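Local coordinates for putative effector, AYWB SAP54-like protein ('Echinacea purpurea' witches'-broom phytoplasma, PDB 6INR), which probably acts as a phytoplasma effector that interacts with MADS transcription factors of the plant host and causes phyllody symptoms, at residues A[23-27]-A[81-85]; A[40-45]-A[63-68]. All blocks are in the same frame, centred on the assembly; numbering follows the deposited sequence.

Contact 1 (A[23-27]-A[81-85]); sequences IEENI and YKNLL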
loop_
_atom_site.group_PDB
_atom_site.type_symbol
_atom_site.label_atom_id
_atom_site.label_comp_id
_atom_site.label_asym_id
_atom_site.label_seq_id
_atom_site.Cartn_x
_atom_site.Cartn_y
_atom_site.Cartn_z
ATOM N N ILE A 23 11.580 -11.477 -6.588
ATOM C CA ILE A 23 10.134 -11.138 -6.668
ATOM C C ILE A 23 9.499 -11.232 -5.282
ATOM O O ILE A 23 8.823 -10.318 -4.853
ATOM C CB ILE A 23 9.283 -11.977 -7.672
ATOM C CG1 ILE A 23 9.799 -11.861 -9.123
ATOM C CG2 ILE A 23 7.829 -11.509 -7.645
ATOM C CD1 ILE A 23 9.821 -10.443 -9.663
ATOM N N GLU A 24 9.722 -12.340 -4.601
ATOM C CA GLU A 24 9.200 -12.517 -3.245
ATOM C C GLU A 24 9.525 -11.360 -2.319
ATOM O O GLU A 24 8.681 -10.964 -1.522
ATOM C CB GLU A 24 9.671 -13.817 -2.632
ATOM C CG GLU A 24 9.057 -15.012 -3.350
ATOM C CD GLU A 24 9.223 -16.317 -2.603
ATOM O OE1 GLU A 24 10.356 -16.610 -2.173
ATOM O OE2 GLU A 24 8.212 -17.056 -2.455
ATOM N N GLU A 25 10.737 -10.819 -2.419
ATOM C CA GLU A 25 11.130 -9.697 -1.572
ATOM C C GLU A 25 10.292 -8.476 -1.930
ATOM O O GLU A 25 9.851 -7.721 -1.080
ATOM C CB GLU A 25 12.627 -9.409 -1.711
ATOM C CG GLU A 25 13.140 -8.179 -0.956
ATOM C CD GLU A 25 14.641 -7.924 -1.126
ATOM O OE1 GLU A 25 15.181 -8.155 -2.246
ATOM O OE2 GLU A 25 15.299 -7.481 -0.138
ATOM N N ASN A 26 10.114 -8.274 -3.214
ATOM C CA ASN A 26 9.252 -7.193 -3.721
ATOM C C ASN A 26 7.819 -7.314 -3.212
ATOM O O ASN A 26 7.150 -6.329 -2.892
ATOM C CB ASN A 26 9.255 -7.199 -5.230
ATOM C CG ASN A 26 10.468 -6.496 -5.810
ATOM O OD1 ASN A 26 10.843 -5.428 -5.345
ATOM N ND2 ASN A 26 11.033 -7.048 -6.871
ATOM N N ILE A 27 7.381 -8.546 -3.088
ATOM C CA ILE A 27 6.024 -8.805 -2.629
ATOM C C ILE A 27 5.797 -8.519 -1.142
ATOM O O ILE A 27 4.857 -7.800 -0.753
ATOM C CB ILE A 27 5.596 -10.239 -2.922
ATOM C CG1 ILE A 27 5.384 -10.414 -4.433
ATOM C CG2 ILE A 27 4.335 -10.544 -2.138
ATOM C CD1 ILE A 27 4.959 -11.808 -4.803
ATOM N N TYR A 81 3.060 -8.851 -9.739
ATOM C CA TYR A 81 4.235 -9.544 -9.156
ATOM C C TYR A 81 3.969 -11.027 -9.034
ATOM O O TYR A 81 4.821 -11.836 -9.343
ATOM C CB TYR A 81 4.666 -8.997 -7.781
ATOM C CG TYR A 81 5.546 -7.760 -7.825
ATOM C CD1 TYR A 81 6.722 -7.736 -8.559
ATOM C CD2 TYR A 81 5.223 -6.640 -7.091
ATOM C CE1 TYR A 81 7.534 -6.602 -8.585
ATOM C CE2 TYR A 81 6.013 -5.503 -7.120
ATOM C CZ TYR A 81 7.169 -5.479 -7.860
ATOM O OH TYR A 81 7.937 -4.318 -7.866
ATOM N N LYS A 82 2.780 -11.367 -8.560
ATOM C CA LYS A 82 2.388 -12.793 -8.415
ATOM C C LYS A 82 2.340 -13.491 -9.779
ATOM O O LYS A 82 2.674 -14.653 -9.888
ATOM C CB LYS A 82 1.060 -12.952 -7.658
ATOM C CG LYS A 82 1.090 -12.388 -6.232
ATOM C CD LYS A 82 -0.249 -12.410 -5.521
ATOM C CE LYS A 82 -0.695 -13.826 -5.190
ATOM N NZ LYS A 82 -1.944 -13.867 -4.377
ATOM N N ASN A 83 1.955 -12.754 -10.817
ATOM C CA ASN A 83 1.967 -13.285 -12.205
ATOM C C ASN A 83 3.390 -13.718 -12.554
ATOM O O ASN A 83 3.642 -14.832 -13.015
ATOM C CB ASN A 83 1.554 -12.218 -13.233
ATOM C CG ASN A 83 0.092 -12.273 -13.605
ATOM O OD1 ASN A 83 -0.543 -13.323 -13.552
ATOM N ND2 ASN A 83 -0.442 -11.134 -14.035
ATOM N N LEU A 84 4.303 -12.789 -12.315
ATOM C CA LEU A 84 5.735 -12.949 -12.642
ATOM C C LEU A 84 6.393 -14.194 -12.080
ATOM O O LEU A 84 7.176 -14.836 -12.762
ATOM C CB LEU A 84 6.549 -11.744 -12.200
ATOM C CG LEU A 84 6.546 -10.550 -13.161
ATOM C CD1 LEU A 84 6.986 -9.286 -12.462
ATOM C CD2 LEU A 84 7.478 -10.823 -14.325
ATOM N N LEU A 85 6.087 -14.512 -10.831
ATOM C CA LEU A 85 6.763 -15.636 -10.126
ATOM C C LEU A 85 7.013 -16.852 -11.036
ATOM O O LEU A 85 6.113 -17.292 -11.760
ATOM C CB LEU A 85 6.015 -16.074 -8.865
ATOM C CG LEU A 85 6.198 -15.228 -7.600
ATOM C CD1 LEU A 85 5.269 -15.698 -6.496
ATOM C CD2 LEU A 85 7.634 -15.270 -7.106
#
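The Y81 ring carries the CB of N26 over one face, 3.7 Å above the ring plane and displaced toward the rim. The two residues sit on the antiparallel arms of an alpha-helical hairpin: 23-27 lies in the early part of helix 16-49, and 81-85 runs off the C-terminal end of helix 55-84. The ring centroid lies 3.9 Å from N26 CB, which is 19° off the normal, so this is a CH-pi contact. N26 CG leaves beside its own backbone N (chi1 -82°), laying the amide along the tyrosine with the two planes only 15° apart. N26 ND2 thus comes near CE1 of Y81, while N26 OD1 lies loosely beside the phenol OH, without a bond between them. I23 CG2 and I27 CG1 approach the same ring obliquely.

Apart from the N26 amide, the contact is chiefly apolar. I27 and Y81 pass side by side, pointing opposite ways, with I27 CG1 touching Y81 CB at 3.7 Å, and the CD1 end of I27 reaches the aliphatic part of K82 and, more loosely, L85 CD1. I23 points at the partner helix and divides its branches. Its side chain runs roughly perpendicular to that of L84, I23 CD1 meeting L84 CD1 at 4.1 Å, and its CB packs against L85 CD2 at 3.7 Å. L85 is the first residue to leave helical geometry; the end of its side chain reaches I23, passing it in the opposite direction, and E24 CG, and also touches N20. The Y81 side chain also touches L30 of helix 16-49. The carbonyl of Y81 accepts a weak bond from L85 N in the last helical turn, and the CG2 methyl of I23, anti to its backbone N, lies 3.5 Å from this same Y81 O.

Contact 2 (A[40-45]-A[63-68]); sequences KITNID and LKENYK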
loop_
_atom_site.group_PDB
_atom_site.type_symbol
_atom_site.label_atom_id
_atom_site.label_comp_id
_atom_site.label_asym_id
_atom_site.label_seq_id
_atom_site.Cartn_x
_atom_site.Cartn_y
_atom_site.Cartn_z
ATOM N N LYS A 40 -2.425 3.815 8.331
ATOM C CA LYS A 40 -2.520 5.269 8.157
ATOM C C LYS A 40 -3.993 5.672 8.075
ATOM O O LYS A 40 -4.397 6.713 8.571
ATOM C CB LYS A 40 -1.825 5.694 6.861
ATOM C CG LYS A 40 -0.780 6.790 7.003
ATOM C CD LYS A 40 -1.351 8.020 7.678
ATOM C CE LYS A 40 -0.461 9.238 7.474
ATOM N NZ LYS A 40 -0.997 10.413 8.214
ATOM N N ILE A 41 -4.793 4.826 7.440
ATOM C CA ILE A 41 -6.201 5.169 7.191
ATOM C C ILE A 41 -6.972 5.040 8.493
ATOM O O ILE A 41 -7.730 5.925 8.869
ATOM C CB ILE A 41 -6.858 4.347 6.056
ATOM C CG1 ILE A 41 -6.424 4.857 4.672
ATOM C CG2 ILE A 41 -8.373 4.463 6.114
ATOM C CD1 ILE A 41 -6.751 3.875 3.560
ATOM N N THR A 42 -6.782 3.933 9.189
ATOM C CA THR A 42 -7.511 3.751 10.443
ATOM C C THR A 42 -7.205 4.876 11.448
ATOM O O THR A 42 -8.049 5.234 12.286
ATOM C CB THR A 42 -7.239 2.395 11.114
ATOM O OG1 THR A 42 -5.848 2.302 11.453
ATOM C CG2 THR A 42 -7.686 1.217 10.207
ATOM N N ASN A 43 -5.998 5.429 11.389
ATOM C CA ASN A 43 -5.655 6.552 12.319
ATOM C C ASN A 43 -6.269 7.886 11.870
ATOM O O ASN A 43 -6.644 8.694 12.678
ATOM C CB ASN A 43 -4.139 6.676 12.573
ATOM C CG ASN A 43 -3.583 5.483 13.341
ATOM O OD1 ASN A 43 -4.175 5.020 14.323
ATOM N ND2 ASN A 43 -2.449 4.963 12.879
ATOM N N ILE A 44 -6.314 8.119 10.573
ATOM C CA ILE A 44 -7.083 9.256 9.996
ATOM C C ILE A 44 -8.583 9.228 10.386
ATOM O O ILE A 44 -9.143 10.235 10.796
ATOM C CB ILE A 44 -6.958 9.328 8.457
ATOM C CG1 ILE A 44 -5.498 9.558 8.059
ATOM C CG2 ILE A 44 -7.837 10.450 7.895
ATOM C CD1 ILE A 44 -5.233 9.527 6.567
ATOM N N ASP A 45 -9.206 8.063 10.288
ATOM C CA ASP A 45 -10.561 7.882 10.797
ATOM C C ASP A 45 -10.699 8.380 12.233
ATOM O O ASP A 45 -11.505 9.249 12.526
ATOM C CB ASP A 45 -11.002 6.425 10.683
ATOM C CG ASP A 45 -11.340 6.042 9.248
ATOM O OD1 ASP A 45 -11.474 6.964 8.397
ATOM O OD2 ASP A 45 -11.463 4.831 8.957
ATOM N N LEU A 63 -6.265 13.143 2.324
ATOM C CA LEU A 63 -5.251 12.140 2.701
ATOM C C LEU A 63 -5.837 10.757 2.620
ATOM O O LEU A 63 -5.253 9.843 2.053
ATOM C CB LEU A 63 -4.735 12.344 4.131
ATOM C CG LEU A 63 -3.732 13.463 4.411
ATOM C CD1 LEU A 63 -3.350 13.449 5.886
ATOM C CD2 LEU A 63 -2.502 13.328 3.532
ATOM N N LYS A 64 -7.018 10.614 3.190
ATOM C CA LYS A 64 -7.642 9.301 3.251
ATOM C C LYS A 64 -7.827 8.785 1.829
ATOM O O LYS A 64 -7.697 7.589 1.547
ATOM C CB LYS A 64 -8.967 9.341 4.005
ATOM C CG LYS A 64 -9.609 7.962 4.121
ATOM C CD LYS A 64 -10.833 7.990 4.995
ATOM C CE LYS A 64 -11.510 6.637 4.992
ATOM N NZ LYS A 64 -12.436 6.485 6.149
ATOM N N GLU A 65 -8.080 9.721 0.926
ATOM C CA GLU A 65 -8.349 9.375 -0.472
ATOM C C GLU A 65 -7.059 8.953 -1.149
ATOM O O GLU A 65 -7.005 7.938 -1.844
ATOM C CB GLU A 65 -9.038 10.522 -1.227
ATOM C CG GLU A 65 -10.496 10.715 -0.809
ATOM C CD GLU A 65 -11.308 9.419 -0.812
ATOM O OE1 GLU A 65 -11.370 8.757 -1.877
ATOM O OE2 GLU A 65 -11.872 9.053 0.250
ATOM N N ASN A 66 -6.007 9.710 -0.881
ATOM C CA ASN A 66 -4.667 9.376 -1.397
ATOM C C ASN A 66 -4.199 7.982 -0.975
ATOM O O ASN A 66 -3.679 7.211 -1.786
ATOM C CB ASN A 66 -3.648 10.395 -0.953
ATOM C CG ASN A 66 -3.853 11.758 -1.594
ATOM O OD1 ASN A 66 -3.934 11.893 -2.811
ATOM N ND2 ASN A 66 -3.866 12.784 -0.766
ATOM N N TYR A 67 -4.410 7.666 0.290
ATOM C CA TYR A 67 -4.035 6.347 0.830
ATOM C C TYR A 67 -4.842 5.203 0.275
ATOM O O TYR A 67 -4.342 4.106 0.113
ATOM C CB TYR A 67 -4.033 6.333 2.361
ATOM C CG TYR A 67 -2.796 7.052 2.851
ATOM C CD1 TYR A 67 -1.520 6.604 2.483
ATOM C CD2 TYR A 67 -2.884 8.207 3.594
ATOM C CE1 TYR A 67 -0.379 7.275 2.862
ATOM C CE2 TYR A 67 -1.747 8.884 3.983
ATOM C CZ TYR A 67 -0.498 8.420 3.613
ATOM O OH TYR A 67 0.642 9.099 4.011
ATOM N N LYS A 68 -6.092 5.454 -0.040
ATOM C CA LYS A 68 -6.928 4.392 -0.624
ATOM C C LYS A 68 -6.474 4.129 -2.054
ATOM O O LYS A 68 -6.434 2.994 -2.500
ATOM C CB LYS A 68 -8.425 4.745 -0.582
ATOM C CG LYS A 68 -9.046 4.706 0.817
ATOM C CD LYS A 68 -10.233 5.664 0.913
ATOM C CE LYS A 68 -11.517 5.007 0.431
ATOM N NZ LYS A 68 -12.637 5.989 0.395
#
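K64 and D45 join the two helices by a salt bridge from K64 NZ to D45 OD1, modelled at 2.5 Å; that length is unusually short and its exact value doubtful. The lysine leaves its helix with CG anti to the backbone N (chi1 -178°) and stays extended to the tip, crossing the aspartate at about a right angle. The ammonium is closer to OD1 than to D45 OD2, which stands 3.4 Å from K64 NZ. A second lysine finds a partner within its own helix: K68 bends at chi3 and its NZ bridges back to E65 OE2 at 3.2 Å, meeting the syn side of the carboxylate slightly out of its plane. On helix 16-49, T42 OG1 bonds to the carbonyl of T39 and N43 OD1 takes a bond from K46 NZ.

Inward of the two bridges, which share one flank of the helix pair, the antiparallel arms of the hairpin pack as knobs into holes; the axes of 40-45 and 63-68 approach to 9.7 Å, with N-to-C directions 161° apart. I44 enters the hole formed by L60, L63, K64 and Y67, its CD1 lying 3.8 Å from L63 CB. One turn earlier I41 fills the hole of K64, Y67, K68 and I71, with I41 CG1 3.6 Å from Y67 CB, and its CD1 against CG of K68.

On the other flank K40 takes part through its carbons. K40 CG, swung out by a chi1 of -127°, sits over one face of the Y67 ring, 4.0 Å from the centroid, in a CH-pi contact. The bend at chi2 then carries CD along toward CE2, and K40 CE passes 3.6 Å from Y67 OH.

In the fold
Both contacts join helix 16-49 and helix 55-84, contact 2 nearer the turn that joins the arms and contact 1 near the chain termini. Their centres are about 26 Å apart and their nearest atoms about 15 Å, so they do not touch; they lie on opposite sides of the chain's centre, contact 1 about 15 Å from it and contact 2 about 11 Å. Each pairs a tyrosine of the second helix with the aliphatic carbon of a polar residue of the first, but a salt bridge spans the helices in contact 2 alone. A cadmium ion lies about 6 Å from the I23 side chain of contact 1.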